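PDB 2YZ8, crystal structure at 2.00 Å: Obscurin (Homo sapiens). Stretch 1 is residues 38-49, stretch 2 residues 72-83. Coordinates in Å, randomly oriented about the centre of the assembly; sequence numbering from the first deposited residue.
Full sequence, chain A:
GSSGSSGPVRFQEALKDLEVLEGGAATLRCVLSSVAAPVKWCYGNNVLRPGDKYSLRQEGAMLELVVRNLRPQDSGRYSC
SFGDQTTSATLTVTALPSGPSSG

Stretch 1 38-49: PVKWCYGNNVLR
Stretch 2, residues 72-83: PQDSGRYSCSFG

Strands 40-43 and 76-82 pair antiparallel, their N-to-C directions 163° apart and their axes 4.6 Å apart at closest, and the contact buries 717 Å² over both sides. Phi/psi run from -107/145 to -133/149 over Trp 41 and Cys 42, and from -115/154 to -143/153 over Tyr 78 and Ser 79. The register is fixed by two hydrogen-bonded pairs: Lys 40 N to Ser 81 O (2.9 Å) with Ser 81 N to Lys 40 O (2.8 Å), and Cys 42 N to Ser 79 O (2.8 Å) with Ser 79 N to Cys 42 O (2.9 Å). Between and beyond them, Trp 41 faces Cys 80 and Tyr 43 faces Tyr 78, each with CA atoms 4.5 Å apart. Gly 44 N to Arg 77 O (2.8 Å, 173°) extends the ladder into the type II' turn 43-46, where Gly 44, at phi 59°, suits a positive phi.

Tyr 43 covers most surface (103 Å²). Its chi1 of 173° (t) and chi2 of 66° carry the ring along the partner strand, so that Tyr 43 OH donates to Ser 75 O at 2.6 Å. Gly 76 leaves room: an ideal CB there would lie 3.1 Å from Tyr 43 CE1, and its phi/psi of 136/-161 also calls for glycine.

Cys 80 (t, 67 Å²) and Tyr 78 (m, 62 Å²) lie with Trp 41 and Tyr 43 on one face of the sheet. Tyr 43 CD1 lies over the Tyr 78 ring, 3.3 Å from Tyr 78 CZ, with ring planes at 43°; Leu 48 CD1 meets its edge, 4.1 Å from Tyr 78 CD1. Tyr 78 OH donates to Asp 74 O (2.5 Å), which gives the hydroxyl of this buried residue a partner. Cys 80 SG sits over the Trp 41 ring (m, chi2 89°), 3.7 Å from Trp 41 CE2: a compact, polarizable group against a broad aromatic face.

The other face, bearing Lys 40, Cys 42, Ser 79 and Ser 81, is more open; water 1 donates to Lys 40 O at 3.0 Å.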

# COMPACT_ATOMS: atom_id res chain seq x y z
N PRO A 38 14.39 -0.33 4.98
CA PRO A 38 13.26 0.08 4.13
C PRO A 38 12.29 -1.06 3.80
O PRO A 38 12.67 -2.23 3.73
CB PRO A 38 13.96 0.56 2.86
CG PRO A 38 15.16 -0.31 2.75
CD PRO A 38 15.57 -0.68 4.17
N VAL A 39 11.02 -0.70 3.60
CA VAL A 39 10.05 -1.66 3.11
C VAL A 39 9.91 -1.46 1.60
O VAL A 39 10.27 -0.41 1.07
CB VAL A 39 8.68 -1.52 3.82
CG1 VAL A 39 8.83 -1.83 5.32
CG2 VAL A 39 8.08 -0.13 3.60
N LYS A 40 9.42 -2.49 0.92
CA LYS A 40 9.12 -2.38 -0.50
C LYS A 40 7.62 -2.57 -0.70
O LYS A 40 7.01 -3.44 -0.09
CB LYS A 40 9.91 -3.42 -1.30
CG LYS A 40 11.43 -3.24 -1.23
N TRP A 41 7.04 -1.71 -1.53
CA TRP A 41 5.64 -1.83 -1.93
C TRP A 41 5.54 -2.32 -3.37
O TRP A 41 6.38 -1.98 -4.21
CB TRP A 41 4.93 -0.48 -1.80
CG TRP A 41 4.71 -0.01 -0.38
CD1 TRP A 41 5.56 0.73 0.38
CD2 TRP A 41 3.53 -0.23 0.41
NE1 TRP A 41 4.99 0.98 1.61
CE2 TRP A 41 3.75 0.41 1.65
CE3 TRP A 41 2.32 -0.90 0.19
CZ2 TRP A 41 2.79 0.39 2.68
CZ3 TRP A 41 1.37 -0.91 1.21
CH2 TRP A 41 1.62 -0.27 2.44
N CYS A 42 4.53 -3.13 -3.65
CA CYS A 42 4.32 -3.69 -4.98
C CYS A 42 2.88 -3.56 -5.44
O CYS A 42 1.95 -3.60 -4.64
CB CYS A 42 4.69 -5.17 -5.01
SG CYS A 42 6.40 -5.50 -4.66
N TYR A 43 2.71 -3.41 -6.75
CA TYR A 43 1.41 -3.58 -7.38
C TYR A 43 1.54 -4.82 -8.27
O TYR A 43 2.30 -4.81 -9.24
CB TYR A 43 1.07 -2.33 -8.17
CG TYR A 43 -0.18 -2.42 -9.01
CD1 TYR A 43 -1.44 -2.54 -8.42
CD2 TYR A 43 -0.11 -2.35 -10.40
CE1 TYR A 43 -2.60 -2.62 -9.21
CE2 TYR A 43 -1.25 -2.43 -11.18
CZ TYR A 43 -2.49 -2.55 -10.58
OH TYR A 43 -3.62 -2.62 -11.37
N GLY A 44 0.81 -5.88 -7.92
CA GLY A 44 1.06 -7.20 -8.49
C GLY A 44 2.49 -7.62 -8.17
O GLY A 44 2.91 -7.62 -6.99
N ASN A 45 3.27 -7.93 -9.20
CA ASN A 45 4.69 -8.23 -9.02
C ASN A 45 5.62 -7.05 -9.32
O ASN A 45 6.84 -7.20 -9.30
CB ASN A 45 5.08 -9.44 -9.86
CG ASN A 45 4.47 -10.73 -9.35
OD1 ASN A 45 3.90 -11.50 -10.12
ND2 ASN A 45 4.58 -10.96 -8.05
N ASN A 46 5.03 -5.88 -9.56
CA ASN A 46 5.79 -4.67 -9.89
C ASN A 46 6.12 -3.84 -8.66
O ASN A 46 5.23 -3.35 -7.98
CB ASN A 46 5.01 -3.82 -10.91
CG ASN A 46 5.81 -2.63 -11.40
OD1 ASN A 46 7.03 -2.70 -11.55
ND2 ASN A 46 5.12 -1.53 -11.70
N VAL A 47 7.42 -3.66 -8.40
CA VAL A 47 7.86 -2.85 -7.26
C VAL A 47 7.69 -1.38 -7.58
O VAL A 47 8.14 -0.90 -8.63
CB VAL A 47 9.32 -3.19 -6.83
CG1 VAL A 47 9.75 -2.38 -5.61
CG2 VAL A 47 9.44 -4.67 -6.53
N LEU A 48 7.03 -0.67 -6.68
CA LEU A 48 6.63 0.71 -6.90
C LEU A 48 7.75 1.68 -6.57
O LEU A 48 8.55 1.44 -5.66
CB LEU A 48 5.39 1.05 -6.07
CG LEU A 48 4.13 0.22 -6.32
CD1 LEU A 48 3.01 0.68 -5.40
CD2 LEU A 48 3.69 0.28 -7.80
N ARG A 49 7.80 2.77 -7.34
CA ARG A 49 8.74 3.86 -7.12
C ARG A 49 8.00 5.07 -6.56
O ARG A 49 6.93 5.42 -7.06
CB ARG A 49 9.40 4.26 -8.43
CG ARG A 49 10.49 3.33 -8.92
CD ARG A 49 11.11 3.89 -10.19
NE ARG A 49 12.09 2.99 -10.80
CZ ARG A 49 11.79 2.02 -11.66
NH1 ARG A 49 10.52 1.80 -12.01
NH2 ARG A 49 12.75 1.25 -12.17
N PRO A 72 -9.69 3.49 -12.42
CA PRO A 72 -9.97 2.05 -12.35
C PRO A 72 -8.76 1.15 -12.61
O PRO A 72 -8.67 0.06 -12.03
CB PRO A 72 -11.04 1.84 -13.44
CG PRO A 72 -11.66 3.17 -13.65
CD PRO A 72 -10.56 4.18 -13.39
N GLN A 73 -7.84 1.59 -13.47
CA GLN A 73 -6.61 0.85 -13.80
C GLN A 73 -5.64 0.76 -12.63
O GLN A 73 -4.66 0.00 -12.69
CB GLN A 73 -5.87 1.50 -14.98
CG GLN A 73 -6.63 1.52 -16.29
CD GLN A 73 -7.27 2.87 -16.59
OE1 GLN A 73 -7.43 3.24 -17.75
NE2 GLN A 73 -7.64 3.61 -15.55
N ASP A 74 -5.87 1.56 -11.59
CA ASP A 74 -5.04 1.54 -10.38
C ASP A 74 -5.52 0.47 -9.41
O ASP A 74 -4.84 0.18 -8.43
CB ASP A 74 -5.07 2.90 -9.67
CG ASP A 74 -4.42 4.00 -10.48
OD1 ASP A 74 -3.33 3.78 -11.04
OD2 ASP A 74 -4.98 5.12 -10.52
N SER A 75 -6.69 -0.11 -9.67
CA SER A 75 -7.24 -1.15 -8.81
C SER A 75 -6.48 -2.46 -9.00
O SER A 75 -5.86 -2.68 -10.04
CB SER A 75 -8.74 -1.34 -9.10
OG SER A 75 -8.94 -2.01 -10.32
N GLY A 76 -6.53 -3.32 -7.98
CA GLY A 76 -5.89 -4.63 -8.03
C GLY A 76 -5.17 -4.92 -6.72
O GLY A 76 -5.43 -4.29 -5.70
N ARG A 77 -4.24 -5.86 -6.77
CA ARG A 77 -3.54 -6.29 -5.57
C ARG A 77 -2.25 -5.50 -5.30
O ARG A 77 -1.37 -5.37 -6.16
CB ARG A 77 -3.21 -7.78 -5.67
CG ARG A 77 -2.47 -8.30 -4.45
CD ARG A 77 -2.56 -9.81 -4.38
NE ARG A 77 -3.93 -10.29 -4.25
CZ ARG A 77 -4.60 -10.39 -3.11
NH1 ARG A 77 -4.03 -10.04 -1.96
NH2 ARG A 77 -5.84 -10.85 -3.11
N TYR A 78 -2.16 -4.98 -4.07
CA TYR A 78 -0.95 -4.33 -3.60
C TYR A 78 -0.35 -5.13 -2.45
O TYR A 78 -1.07 -5.82 -1.73
CB TYR A 78 -1.26 -2.92 -3.12
CG TYR A 78 -1.64 -1.96 -4.23
CD1 TYR A 78 -0.69 -1.08 -4.76
CD2 TYR A 78 -2.95 -1.91 -4.71
CE1 TYR A 78 -1.03 -0.19 -5.77
CE2 TYR A 78 -3.30 -1.03 -5.71
CZ TYR A 78 -2.34 -0.17 -6.24
OH TYR A 78 -2.68 0.69 -7.24
N SER A 79 0.96 -5.02 -2.27
CA SER A 79 1.66 -5.77 -1.24
C SER A 79 2.77 -4.93 -0.62
O SER A 79 3.31 -4.03 -1.27
CB SER A 79 2.27 -7.05 -1.82
OG SER A 79 1.25 -7.87 -2.36
N CYS A 80 3.10 -5.24 0.63
CA CYS A 80 4.23 -4.61 1.31
C CYS A 80 5.14 -5.72 1.82
O CYS A 80 4.66 -6.77 2.26
CB CYS A 80 3.76 -3.72 2.46
SG CYS A 80 5.08 -2.67 3.16
N SER A 81 6.44 -5.49 1.73
CA SER A 81 7.42 -6.51 2.08
C SER A 81 8.61 -5.95 2.84
O SER A 81 9.11 -4.87 2.52
CB SER A 81 7.91 -7.24 0.83
OG SER A 81 8.66 -6.36 0.01
N PHE A 82 9.04 -6.69 3.85
CA PHE A 82 10.26 -6.36 4.58
C PHE A 82 11.04 -7.64 4.83
O PHE A 82 10.55 -8.57 5.47
CB PHE A 82 9.97 -5.63 5.89
CG PHE A 82 11.22 -5.25 6.65
CD1 PHE A 82 11.65 -6.01 7.74
CD2 PHE A 82 11.98 -4.15 6.26
CE1 PHE A 82 12.81 -5.66 8.44
CE2 PHE A 82 13.14 -3.81 6.95
CZ PHE A 82 13.56 -4.57 8.04
N GLY A 83 12.27 -7.68 4.30
CA GLY A 83 13.10 -8.87 4.38
C GLY A 83 12.36 -10.02 3.73
O GLY A 83 12.02 -9.95 2.55
O HOH W 1 6.16 -5.84 -1.67
O HOH W 2 1.28 -7.29 -4.93